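Local coordinates for protein beta-lactamase (Burkholderia cenocepacia, PDB 5E2G) that probably hydrolyses beta-lactams to substituted beta-amino acids, as a member of the class C beta-lactamase family, at residues Y186-A191 and M214-A219; D196-Y201 and G318-Y323; I180-T185 and V222-A227; A72-E77 and P244-A249. One frame throughout, in Å; residues are numbered along the deposited sequence.

The four contacts show how one long excursion of the chain is tied back to itself. Contact 1 is nested inside the loop closed by contact 3, which is nested inside that closed by contact 4; contact 2 crosses all three, because its second segment lies later, on strand 321-327 of the large antiparallel sheet. Contacts 1, 2 and 3 cluster, with centres about 13 to 15 Å apart, and Arg-223 of contact 3 hydrogen-bonds to the carbonyl of Ile-187 in contact 1 and the hydroxyl of Tyr-197 in contact 2. Contact 4, about 30 Å from contact 2 between centres, meets contact 3 through Ile-180 and Leu-246. Contact 2 ties the group to the large sheet, whereas contact 4 lies wholly between helices 64-77 and 244-252.

Contact 1. Residues Y186-A191 and M214-A219; sequences YINVPA and MLWQPA
Ile-187 forms the close-packed half of this contact. Its CG2 methyl, placed anti to the backbone N (CG1 is at chi1 -63°), sits 3.6 Å from Gln-217 CB and 3.7 Å from CH2 of Trp-216, so it fills the angle between the two side chains. The carbonyl of the same residue meets the indole at its rim: Ile-187 O lies in the ring plane, 3.2 Å from Trp-216 CH2. That oxygen also accepts a hydrogen bond from Arg-223 NH2, while the carboxylate of Glu-173 takes the backbone N-H groups of Ile-187 and Asn-188. The contact thereby sets the loop that follows helix 168-180 against the first turn of the short helix 216-220, with Leu-215 at its N-cap, in the helical region of the class C beta-lactamase fold. Gln-217 folds back over its neighbour, its CG 3.3 Å above one indole face and displaced toward the rim. The other half is looser and wetter. Exposed Asn-188 brings ND2 to the indole edge, 3.4 Å from Trp-216 CH2, with amide and ring planes 63° apart. Rather than bonding directly to Gln-217, its OD1 accepts from a water at 2.8 Å, which in turn weakly accepts from Gln-217 NE2.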
loop_
_atom_site.group_PDB
_atom_site.type_symbol
_atom_site.label_atom_id
_atom_site.label_comp_id
_atom_site.label_asym_id
_atom_site.label_seq_id
_atom_site.Cartn_x
_atom_site.Cartn_y
_atom_site.Cartn_z
ATOM N N TYR A 186 -11.374 -2.336 6.508
ATOM C CA TYR A 186 -11.566 -3.719 6.924
ATOM C C TYR A 186 -10.563 -4.645 6.259
ATOM O O TYR A 186 -10.207 -4.460 5.094
ATOM C CB TYR A 186 -12.983 -4.208 6.591
ATOM C CG TYR A 186 -14.049 -3.244 7.036
ATOM C CD1 TYR A 186 -14.390 -3.131 8.381
ATOM C CD2 TYR A 186 -14.699 -2.431 6.120
ATOM C CE1 TYR A 186 -15.360 -2.241 8.800
ATOM C CE2 TYR A 186 -15.674 -1.542 6.527
ATOM C CZ TYR A 186 -15.997 -1.448 7.869
ATOM O OH TYR A 186 -16.960 -0.557 8.277
ATOM N N ILE A 187 -10.117 -5.647 7.012
ATOM C CA ILE A 187 -9.595 -6.858 6.392
ATOM C C ILE A 187 -10.744 -7.788 6.035
ATOM O O ILE A 187 -10.826 -8.312 4.918
ATOM C CB ILE A 187 -8.582 -7.546 7.328
ATOM C CG1 ILE A 187 -7.374 -6.643 7.580
ATOM C CG2 ILE A 187 -8.145 -8.882 6.762
ATOM C CD1 ILE A 187 -6.610 -6.282 6.330
ATOM N N ASN A 188 -11.657 -7.989 6.983
ATOM C CA ASN A 188 -12.887 -8.750 6.792
ATOM C C ASN A 188 -14.049 -7.765 6.832
ATOM O O ASN A 188 -14.308 -7.150 7.869
ATOM C CB ASN A 188 -13.029 -9.820 7.869
ATOM C CG ASN A 188 -11.867 -10.780 7.879
ATOM O OD1 ASN A 188 -11.136 -10.884 8.866
ATOM N ND2 ASN A 188 -11.675 -11.482 6.769
ATOM N N VAL A 189 -14.731 -7.606 5.708
ATOM C CA VAL A 189 -15.835 -6.643 5.644
ATOM C C VAL A 189 -17.040 -7.210 6.390
ATOM O O VAL A 189 -17.461 -8.346 6.103
ATOM C CB VAL A 189 -16.185 -6.326 4.192
ATOM C CG1 VAL A 189 -17.364 -5.362 4.129
ATOM C CG2 VAL A 189 -14.976 -5.735 3.469
ATOM N N PRO A 190 -17.626 -6.468 7.329
ATOM C CA PRO A 190 -18.728 -7.005 8.134
ATOM C C PRO A 190 -20.033 -7.045 7.358
ATOM O O PRO A 190 -20.203 -6.378 6.340
ATOM C CB PRO A 190 -18.828 -6.022 9.304
ATOM C CG PRO A 190 -17.626 -5.149 9.216
ATOM C CD PRO A 190 -17.230 -5.130 7.784
ATOM N N ALA A 191 -20.974 -7.837 7.881
ATOM C CA ALA A 191 -22.252 -8.027 7.202
ATOM C C ALA A 191 -22.980 -6.706 7.018
ATOM O O ALA A 191 -23.458 -6.401 5.921
ATOM C CB ALA A 191 -23.124 -9.011 7.975
HETATM N N MSE A 214 -3.633 -17.606 0.285
HETATM C CA MSE A 214 -2.941 -17.612 1.571
HETATM C C MSE A 214 -2.094 -16.346 1.677
HETATM O O MSE A 214 -1.618 -15.832 0.658
HETATM C CB MSE A 214 -2.086 -18.874 1.726
HETATM C CG MSE A 214 -1.491 -19.113 3.121
HETATM SE SE MSE A 214 -2.752 -19.113 4.622
HETATM C CE MSE A 214 -4.111 -20.316 3.911
ATOM N N LEU A 215 -1.915 -15.845 2.903
ATOM C CA LEU A 215 -1.329 -14.527 3.125
ATOM C C LEU A 215 -2.104 -13.454 2.371
ATOM O O LEU A 215 -1.525 -12.483 1.883
ATOM C CB LEU A 215 0.150 -14.478 2.721
ATOM C CG LEU A 215 1.246 -15.219 3.494
ATOM C CD1 LEU A 215 1.104 -15.000 4.981
ATOM C CD2 LEU A 215 1.277 -16.698 3.168
ATOM N N TRP A 216 -3.421 -13.628 2.248
ATOM C CA TRP A 216 -4.219 -12.647 1.519
ATOM C C TRP A 216 -4.444 -11.385 2.330
ATOM O O TRP A 216 -4.540 -10.294 1.762
ATOM C CB TRP A 216 -5.575 -13.236 1.128
ATOM C CG TRP A 216 -6.528 -13.405 2.288
ATOM C CD1 TRP A 216 -6.653 -14.503 3.098
ATOM C CD2 TRP A 216 -7.483 -12.442 2.766
ATOM N NE1 TRP A 216 -7.626 -14.281 4.047
ATOM C CE2 TRP A 216 -8.153 -13.027 3.863
ATOM C CE3 TRP A 216 -7.838 -11.144 2.370
ATOM C CZ2 TRP A 216 -9.154 -12.353 4.574
ATOM C CZ3 TRP A 216 -8.837 -10.483 3.073
ATOM C CH2 TRP A 216 -9.479 -11.088 4.162
ATOM N N GLN A 217 -4.569 -11.512 3.643
ATOM C CA GLN A 217 -4.816 -10.333 4.469
ATOM C C GLN A 217 -3.624 -9.389 4.496
ATOM O O GLN A 217 -3.817 -8.179 4.277
ATOM C CB GLN A 217 -5.214 -10.766 5.880
ATOM C CG GLN A 217 -5.718 -12.185 5.961
ATOM C CD GLN A 217 -6.033 -12.599 7.375
ATOM O OE1 GLN A 217 -5.145 -12.999 8.129
ATOM N NE2 GLN A 217 -7.304 -12.501 7.750
ATOM N N PRO A 218 -2.387 -9.844 4.748
ATOM C CA PRO A 218 -1.286 -8.878 4.857
ATOM C C PRO A 218 -0.893 -8.256 3.535
ATOM O O PRO A 218 -0.368 -7.137 3.531
ATOM C CB PRO A 218 -0.133 -9.713 5.443
ATOM C CG PRO A 218 -0.730 -11.005 5.869
ATOM C CD PRO A 218 -1.899 -11.218 4.972
ATOM N N ALA A 219 -1.136 -8.930 2.414
ATOM C CA ALA A 219 -0.620 -8.465 1.134
ATOM C C ALA A 219 -1.614 -7.608 0.364
ATOM O O ALA A 219 -1.207 -6.670 -0.327
ATOM C CB ALA A 219 -0.193 -9.663 0.280
HETATM O O HOH W 1 -9.525 -13.215 9.005
#

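Contact 2. Residues D196-Y201 and G318-Y323; sequences DYAQGY and GGFSTY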
loop_
_atom_site.group_PDB
_atom_site.type_symbol
_atom_site.label_atom_id
_atom_site.label_comp_id
_atom_site.label_asym_id
_atom_site.label_seq_id
_atom_site.Cartn_x
_atom_site.Cartn_y
_atom_site.Cartn_z
ATOM N N ASP A 196 -21.896 -1.483 1.330
ATOM C CA ASP A 196 -20.991 -0.406 0.944
ATOM C C ASP A 196 -19.915 -0.845 -0.043
ATOM O O ASP A 196 -19.219 0.014 -0.591
ATOM C CB ASP A 196 -20.305 0.182 2.186
ATOM C CG ASP A 196 -21.288 0.727 3.208
ATOM O OD1 ASP A 196 -22.449 1.017 2.840
ATOM O OD2 ASP A 196 -20.890 0.884 4.382
ATOM N N TYR A 197 -19.774 -2.148 -0.284
ATOM C CA TYR A 197 -18.631 -2.719 -0.992
ATOM C C TYR A 197 -18.860 -2.586 -2.491
ATOM O O TYR A 197 -19.737 -3.247 -3.051
ATOM C CB TYR A 197 -18.467 -4.175 -0.562
ATOM C CG TYR A 197 -17.166 -4.875 -0.904
ATOM C CD1 TYR A 197 -16.328 -4.415 -1.910
ATOM C CD2 TYR A 197 -16.791 -6.025 -0.216
ATOM C CE1 TYR A 197 -15.149 -5.082 -2.221
ATOM C CE2 TYR A 197 -15.622 -6.693 -0.517
ATOM C CZ TYR A 197 -14.804 -6.219 -1.520
ATOM O OH TYR A 197 -13.641 -6.889 -1.815
ATOM N N ALA A 198 -18.068 -1.739 -3.145
ATOM C CA ALA A 198 -18.215 -1.531 -4.575
ATOM C C ALA A 198 -17.913 -2.819 -5.338
ATOM O O ALA A 198 -17.281 -3.743 -4.826
ATOM C CB ALA A 198 -17.296 -0.408 -5.052
ATOM N N GLN A 199 -18.388 -2.880 -6.579
ATOM C CA GLN A 199 -18.099 -4.003 -7.458
ATOM C C GLN A 199 -16.908 -3.656 -8.341
ATOM O O GLN A 199 -16.877 -2.587 -8.958
ATOM C CB GLN A 199 -19.312 -4.359 -8.319
ATOM C CG GLN A 199 -19.035 -5.422 -9.384
ATOM C CD GLN A 199 -18.977 -6.841 -8.834
ATOM O OE1 GLN A 199 -17.967 -7.530 -8.976
ATOM N NE2 GLN A 199 -20.074 -7.290 -8.226
ATOM N N GLY A 200 -15.925 -4.547 -8.381
ATOM C CA GLY A 200 -14.825 -4.384 -9.302
ATOM C C GLY A 200 -15.167 -4.891 -10.684
ATOM O O GLY A 200 -16.120 -5.644 -10.881
ATOM N N TYR A 201 -14.385 -4.451 -11.664
ATOM C CA TYR A 201 -14.619 -4.834 -13.046
ATOM C C TYR A 201 -13.292 -5.066 -13.738
ATOM O O TYR A 201 -12.402 -4.211 -13.694
ATOM C CB TYR A 201 -15.439 -3.766 -13.769
ATOM C CG TYR A 201 -16.833 -3.681 -13.201
ATOM C CD1 TYR A 201 -17.168 -2.720 -12.255
ATOM C CD2 TYR A 201 -17.805 -4.596 -13.578
ATOM C CE1 TYR A 201 -18.443 -2.660 -11.717
ATOM C CE2 TYR A 201 -19.078 -4.545 -13.050
ATOM C CZ TYR A 201 -19.395 -3.578 -12.120
ATOM O OH TYR A 201 -20.668 -3.535 -11.594
ATOM N N GLY A 318 -7.917 -7.561 -9.322
ATOM C CA GLY A 318 -8.562 -7.933 -10.567
ATOM C C GLY A 318 -9.579 -6.920 -11.047
ATOM O O GLY A 318 -9.782 -6.774 -12.253
ATOM N N GLY A 319 -10.209 -6.193 -10.125
ATOM C CA GLY A 319 -11.267 -5.280 -10.505
ATOM C C GLY A 319 -11.073 -3.829 -10.124
ATOM O O GLY A 319 -11.906 -2.995 -10.487
ATOM N N PHE A 320 -9.994 -3.503 -9.408
ATOM C CA PHE A 320 -9.817 -2.179 -8.821
ATOM C C PHE A 320 -8.423 -1.621 -9.113
ATOM O O PHE A 320 -7.461 -2.363 -9.324
ATOM C CB PHE A 320 -10.019 -2.202 -7.300
ATOM C CG PHE A 320 -11.413 -2.569 -6.856
ATOM C CD1 PHE A 320 -11.841 -3.890 -6.862
ATOM C CD2 PHE A 320 -12.281 -1.595 -6.378
ATOM C CE1 PHE A 320 -13.120 -4.228 -6.430
ATOM C CE2 PHE A 320 -13.561 -1.930 -5.943
ATOM C CZ PHE A 320 -13.976 -3.248 -5.969
ATOM N N SER A 321 -8.315 -0.291 -9.069
ATOM C CA SER A 321 -7.050 0.409 -9.275
ATOM C C SER A 321 -6.873 1.491 -8.217
ATOM O O SER A 321 -7.774 2.304 -8.003
ATOM C CB SER A 321 -6.985 1.033 -10.673
ATOM O OG SER A 321 -6.990 0.041 -11.681
ATOM N N THR A 322 -5.697 1.519 -7.586
ATOM C CA THR A 322 -5.403 2.417 -6.479
ATOM C C THR A 322 -4.069 3.115 -6.705
ATOM O O THR A 322 -3.138 2.531 -7.261
ATOM C CB THR A 322 -5.341 1.642 -5.160
ATOM O OG1 THR A 322 -6.473 0.776 -5.084
ATOM C CG2 THR A 322 -5.343 2.581 -3.963
ATOM N N TYR A 323 -3.974 4.363 -6.249
ATOM C CA TYR A 323 -2.708 5.084 -6.220
ATOM C C TYR A 323 -2.715 6.043 -5.043
ATOM O O TYR A 323 -3.728 6.685 -4.768
ATOM C CB TYR A 323 -2.453 5.868 -7.518
ATOM C CG TYR A 323 -1.078 6.507 -7.589
ATOM C CD1 TYR A 323 0.075 5.729 -7.530
ATOM C CD2 TYR A 323 -0.933 7.877 -7.721
ATOM C CE1 TYR A 323 1.343 6.305 -7.594
ATOM C CE2 TYR A 323 0.328 8.462 -7.794
ATOM C CZ TYR A 323 1.461 7.671 -7.727
ATOM O OH TYR A 323 2.704 8.249 -7.798
#
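Tyr-197 begins the contact lightly: its CE1 comes 4.3 Å from CZ of Phe-320, which lies at the edge of the tyrosine ring, while its hydroxyl reaches past to Arg-223 and Glu-59. Ala-198 takes the next position along the phenylalanine. Its carbonyl O lies in the plane of the Phe-320 ring, 3.5 Å from CZ, and also receives a hydrogen bond from Arg-209 NE, while the CB methyl of Ala-198 rests 4.1 Å from Phe-320 CE2. The tightest packing comes at Gly-200, whose CA is only 3.3 Å from Phe-320 CE1. Phe-320 arrives there because CG stands anti to its own carbonyl carbon (chi1 -64°), and the absence of side chains lets the CA atoms of Gly-200 and Gly-319 approach to 3.9 Å. Tyr-201 then turns its ring away, with its hydroxyl on Lys-46 N, and contributes its backbone: N donates to Gly-319 O over 3.1 Å, nearly straight at 162° and directed at a carbonyl lone pair. A CA-H...O contact from Gly-319 CA returns to Tyr-201 O. The short strand 200-201 is thus docked on the turn of the beta hairpin formed by strands 309-316 and 321-327, the former carrying a K-T-G sequence as in serine beta-lactamases.

Contact 3. Residues I180-T185 and V222-A227; sequences IGMTHT and VRTTAA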
loop_
_atom_site.group_PDB
_atom_site.type_symbol
_atom_site.label_atom_id
_atom_site.label_comp_id
_atom_site.label_asym_id
_atom_site.label_seq_id
_atom_site.Cartn_x
_atom_site.Cartn_y
_atom_site.Cartn_z
ATOM N N ILE A 180 -5.565 5.202 13.897
ATOM C CA ILE A 180 -5.579 6.259 12.891
ATOM C C ILE A 180 -6.963 6.872 12.754
ATOM O O ILE A 180 -7.121 7.880 12.049
ATOM C CB ILE A 180 -5.135 5.732 11.508
ATOM C CG1 ILE A 180 -3.969 4.758 11.645
ATOM C CG2 ILE A 180 -4.759 6.876 10.566
ATOM C CD1 ILE A 180 -2.638 5.395 11.467
ATOM N N GLY A 181 -7.970 6.298 13.405
ATOM C CA GLY A 181 -9.324 6.759 13.202
ATOM C C GLY A 181 -9.861 6.351 11.850
ATOM O O GLY A 181 -10.610 7.114 11.231
HETATM N N MSE A 182 -9.476 5.174 11.368
HETATM C CA MSE A 182 -9.999 4.642 10.120
HETATM C C MSE A 182 -11.173 3.721 10.436
HETATM O O MSE A 182 -10.992 2.532 10.710
HETATM C CB MSE A 182 -8.906 3.902 9.350
HETATM C CG MSE A 182 -7.670 4.749 9.060
HETATM SE SE MSE A 182 -6.208 3.701 8.286
HETATM C CE MSE A 182 -6.990 3.349 6.554
ATOM N N THR A 183 -12.378 4.290 10.418
ATOM C CA THR A 183 -13.577 3.613 10.893
ATOM C C THR A 183 -14.359 2.924 9.780
ATOM O O THR A 183 -15.422 2.361 10.049
ATOM C CB THR A 183 -14.504 4.602 11.626
ATOM O OG1 THR A 183 -14.938 5.619 10.720
ATOM C CG2 THR A 183 -13.794 5.263 12.777
ATOM N N HIS A 184 -13.876 2.960 8.542
ATOM C CA HIS A 184 -14.505 2.247 7.434
ATOM C C HIS A 184 -13.451 1.507 6.628
ATOM O O HIS A 184 -13.405 1.546 5.396
ATOM C CB HIS A 184 -15.335 3.207 6.599
ATOM C CG HIS A 184 -16.620 3.588 7.262
ATOM N ND1 HIS A 184 -17.709 2.744 7.303
ATOM C CD2 HIS A 184 -16.974 4.696 7.955
ATOM C CE1 HIS A 184 -18.687 3.325 7.975
ATOM N NE2 HIS A 184 -18.267 4.509 8.382
ATOM N N THR A 185 -12.598 0.794 7.355
ATOM C CA THR A 185 -11.460 0.077 6.805
ATOM C C THR A 185 -11.479 -1.331 7.377
ATOM O O THR A 185 -11.600 -1.501 8.594
ATOM C CB THR A 185 -10.144 0.787 7.150
ATOM O OG1 THR A 185 -10.175 2.124 6.646
ATOM C CG2 THR A 185 -8.965 0.057 6.544
ATOM N N VAL A 222 -7.051 -5.260 2.259
ATOM C CA VAL A 222 -7.726 -4.065 2.755
ATOM C C VAL A 222 -8.800 -3.617 1.771
ATOM O O VAL A 222 -8.546 -3.447 0.570
ATOM C CB VAL A 222 -6.728 -2.929 3.032
ATOM C CG1 VAL A 222 -7.483 -1.700 3.476
ATOM C CG2 VAL A 222 -5.728 -3.336 4.099
ATOM N N ARG A 223 -10.010 -3.442 2.291
ATOM C CA ARG A 223 -11.074 -2.677 1.666
ATOM C C ARG A 223 -11.261 -1.409 2.485
ATOM O O ARG A 223 -11.200 -1.456 3.716
ATOM C CB ARG A 223 -12.371 -3.484 1.626
ATOM C CG ARG A 223 -12.553 -4.380 0.401
ATOM C CD ARG A 223 -11.419 -5.378 0.171
ATOM N NE ARG A 223 -11.280 -6.367 1.234
ATOM C CZ ARG A 223 -11.844 -7.569 1.222
ATOM N NH1 ARG A 223 -12.607 -7.940 0.207
ATOM N NH2 ARG A 223 -11.649 -8.401 2.233
ATOM N N THR A 224 -11.462 -0.272 1.823
ATOM C CA THR A 224 -11.513 0.989 2.558
ATOM C C THR A 224 -12.188 2.055 1.705
ATOM O O THR A 224 -12.488 1.844 0.527
ATOM C CB THR A 224 -10.105 1.433 2.997
ATOM O OG1 THR A 224 -10.186 2.635 3.776
ATOM C CG2 THR A 224 -9.211 1.674 1.791
ATOM N N THR A 225 -12.441 3.204 2.330
ATOM C CA THR A 225 -12.995 4.376 1.670
ATOM C C THR A 225 -11.888 5.366 1.335
ATOM O O THR A 225 -10.773 5.289 1.856
ATOM C CB THR A 225 -14.033 5.080 2.545
ATOM O OG1 THR A 225 -13.384 5.632 3.692
ATOM C CG2 THR A 225 -15.098 4.118 2.991
ATOM N N ALA A 226 -12.226 6.328 0.471
ATOM C CA ALA A 226 -11.263 7.367 0.138
ATOM C C ALA A 226 -10.937 8.205 1.358
ATOM O O ALA A 226 -9.777 8.573 1.573
ATOM C CB ALA A 226 -11.789 8.249 -0.990
ATOM N N ALA A 227 -11.946 8.503 2.179
ATOM C CA ALA A 227 -11.707 9.292 3.381
ATOM C C ALA A 227 -10.699 8.607 4.298
ATOM O O ALA A 227 -9.755 9.238 4.780
ATOM C CB ALA A 227 -13.026 9.541 4.114
#
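Thr-185 lies side by side with Thr-224, the two side chains pointing the same way and their OG1 atoms 2.9 Å apart. The hydroxyls reach this position by different torsions: Thr-185 OG1 is anti to its carbonyl carbon (chi1 -58°), whereas Thr-224 OG1 is anti to its backbone N. They form a hydrogen-bonded pair, and the carboxylate oxygen OD2 of Asp-228 serves as the stronger partner of Thr-185 OG1, also accepting from His-184 N. One negative oxygen therefore fixes both the backbone and the hydroxyl of this loop, and probably polarises the hydroxyl pair.

The methyl of Thr-185 continues the packing on its other branch, with CG2 3.8 Å from Val-222 CG1. His-184 adds only its stem: CB is 3.7 Å from the CG2 methyl of Thr-225, and the imidazole leads away from the contact and touches Arg-193. At the fringe, the CE methyl of selenomethionine Met-182 comes 4.3 Å from Thr-224 OG1. The backbones are stitched by two CA-H...O contacts, Thr-224 CA to His-184 O and Thr-185 CA to Arg-223 O, each 3.5 Å long, before the hydrogen bond of Tyr-186 N to Arg-223 O.

Both segments lie at helix ends. Gly-181, with positive phi, closes helix 168-180 in a Schellman motif, while Thr-225, its OG1 in the crowded position between N and carbonyl carbon, is the N-cap of helix 226-235 and bonds to Asp-228 N. The contact thus joins a Schellman-terminated helix exit to a short strand, paired with 58-59, that runs into a threonine-capped helix.

Contact 4. Residues A72-E77 and P244-A249; sequences ASDAQE and PRLQRA
A helix-helix packing in the helical region of the class C beta-lactamase fold joins 72-77, the C-terminal part of helix 64-77, to 244-249 at the start of helix 244-252. Their segment axes approach to 8.5 Å with directions 121° apart. Apolar contact centres on Ala-249, whose small CB lets the backbones come together and lies 3.5 Å from Asp-74 CA; CG of Glu-77 closes in alongside it.

Two salt bridges cross the contact. The Asp-74 carboxylate lies nearly parallel to the guanidinium of Arg-245 (planes 3° apart), with Asp-74 OD2 over one of its faces and 3.1 Å from Arg-245 NH2: an attraction of charges without a directed N-H. Arg-175 gives that carboxylate a second partner, and Glu-80 pairs with Arg-245. The second salt bridge is weaker: Glu-77 OE2 meets Arg-248 NE at the guanidinium edge.

Hydrogen bonds to backbone carbonyls complete the contact. Arg-245, extended from CG to NE, grips Asp-74 O side-on, with NE at 3.2 Å and NH2 at 3.0 Å, both nitrogens standing above the carbonyl plane. The hydrogen bond between uncharged groups is made by Ser-73, whose OG, anti to the backbone N, donates over 2.6 Å to a lone pair of Ala-249 O, at a C=O...O angle of 118°.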
loop_
_atom_site.group_PDB
_atom_site.type_symbol
_atom_site.label_atom_id
_atom_site.label_comp_id
_atom_site.label_asym_id
_atom_site.label_seq_id
_atom_site.Cartn_x
_atom_site.Cartn_y
_atom_site.Cartn_z
ATOM N N ALA A 72 4.188 -3.470 11.502
ATOM C CA ALA A 72 5.499 -4.033 11.803
ATOM C C ALA A 72 6.417 -2.975 12.383
ATOM O O ALA A 72 7.199 -3.251 13.299
ATOM C CB ALA A 72 6.115 -4.643 10.546
ATOM N N SER A 73 6.329 -1.755 11.857
ATOM C CA SER A 73 7.091 -0.636 12.388
ATOM C C SER A 73 6.679 -0.334 13.823
ATOM O O SER A 73 7.522 -0.014 14.670
ATOM C CB SER A 73 6.887 0.578 11.479
ATOM O OG SER A 73 7.732 1.648 11.828
ATOM N N ASP A 74 5.390 -0.463 14.127
ATOM C CA ASP A 74 4.949 -0.233 15.497
ATOM C C ASP A 74 5.480 -1.303 16.446
ATOM O O ASP A 74 5.965 -0.984 17.537
ATOM C CB ASP A 74 3.434 -0.172 15.565
ATOM C CG ASP A 74 2.964 0.232 16.925
ATOM O OD1 ASP A 74 3.014 1.448 17.220
ATOM O OD2 ASP A 74 2.540 -0.658 17.698
ATOM N N ALA A 75 5.368 -2.578 16.063
ATOM C CA ALA A 75 5.986 -3.644 16.845
ATOM C C ALA A 75 7.462 -3.360 17.097
ATOM O O ALA A 75 7.951 -3.517 18.220
ATOM C CB ALA A 75 5.813 -4.983 16.131
ATOM N N GLN A 76 8.187 -2.932 16.062
ATOM C CA GLN A 76 9.594 -2.598 16.239
ATOM C C GLN A 76 9.754 -1.492 17.269
ATOM O O GLN A 76 10.642 -1.556 18.127
ATOM C CB GLN A 76 10.203 -2.196 14.892
ATOM C CG GLN A 76 11.719 -2.231 14.837
ATOM C CD GLN A 76 12.346 -0.964 15.373
ATOM O OE1 GLN A 76 11.745 0.109 15.307
ATOM N NE2 GLN A 76 13.556 -1.076 15.916
ATOM N N GLU A 77 8.870 -0.485 17.218
ATOM C CA GLU A 77 8.957 0.643 18.144
ATOM C C GLU A 77 8.713 0.206 19.578
ATOM O O GLU A 77 9.255 0.807 20.513
ATOM C CB GLU A 77 7.956 1.736 17.762
ATOM C CG GLU A 77 8.405 2.664 16.638
ATOM C CD GLU A 77 9.748 3.331 16.908
ATOM O OE1 GLU A 77 10.710 3.024 16.175
ATOM O OE2 GLU A 77 9.844 4.145 17.858
ATOM N N PRO A 244 2.136 8.969 20.279
ATOM C CA PRO A 244 3.562 9.108 19.928
ATOM C C PRO A 244 4.210 7.850 19.376
ATOM O O PRO A 244 5.008 7.957 18.435
ATOM C CB PRO A 244 4.208 9.538 21.253
ATOM C CG PRO A 244 3.214 9.195 22.310
ATOM C CD PRO A 244 1.879 9.369 21.671
ATOM N N ARG A 245 3.911 6.665 19.930
ATOM C CA ARG A 245 4.541 5.441 19.427
ATOM C C ARG A 245 4.127 5.159 17.987
ATOM O O ARG A 245 4.971 4.850 17.136
ATOM C CB ARG A 245 4.203 4.244 20.318
ATOM C CG ARG A 245 4.707 2.899 19.770
ATOM C CD ARG A 245 4.384 1.731 20.708
ATOM N NE ARG A 245 4.520 0.422 20.060
ATOM C CZ ARG A 245 4.160 -0.739 20.611
ATOM N NH1 ARG A 245 3.619 -0.764 21.827
ATOM N NH2 ARG A 245 4.331 -1.873 19.948
ATOM N N LEU A 246 2.833 5.260 17.688
ATOM C CA LEU A 246 2.405 5.052 16.312
ATOM C C LEU A 246 2.944 6.137 15.393
ATOM O O LEU A 246 3.318 5.847 14.253
ATOM C CB LEU A 246 0.885 4.979 16.221
ATOM C CG LEU A 246 0.380 4.778 14.791
ATOM C CD1 LEU A 246 1.004 3.562 14.129
ATOM C CD2 LEU A 246 -1.123 4.695 14.719
ATOM N N GLN A 247 3.008 7.385 15.863
ATOM C CA GLN A 247 3.503 8.453 15.001
ATOM C C GLN A 247 4.946 8.203 14.596
ATOM O O GLN A 247 5.292 8.315 13.415
ATOM C CB GLN A 247 3.386 9.806 15.687
ATOM C CG GLN A 247 3.754 10.951 14.758
ATOM C CD GLN A 247 2.734 11.153 13.648
ATOM O OE1 GLN A 247 1.734 11.851 13.831
ATOM N NE2 GLN A 247 2.974 10.537 12.494
ATOM N N ARG A 248 5.807 7.878 15.570
ATOM C CA ARG A 248 7.173 7.470 15.248
ATOM C C ARG A 248 7.180 6.265 14.318
ATOM O O ARG A 248 7.925 6.238 13.328
ATOM C CB ARG A 248 7.950 7.150 16.523
ATOM C CG ARG A 248 8.074 8.324 17.480
ATOM C CD ARG A 248 9.080 8.059 18.600
ATOM N NE ARG A 248 8.669 6.977 19.500
ATOM C CZ ARG A 248 8.020 7.156 20.649
ATOM N NH1 ARG A 248 7.702 8.381 21.048
ATOM N NH2 ARG A 248 7.689 6.108 21.398
ATOM N N ALA A 249 6.343 5.263 14.613
ATOM C CA ALA A 249 6.271 4.076 13.770
ATOM C C ALA A 249 5.934 4.444 12.336
ATOM O O ALA A 249 6.544 3.925 11.395
ATOM C CB ALA A 249 5.237 3.097 14.321
#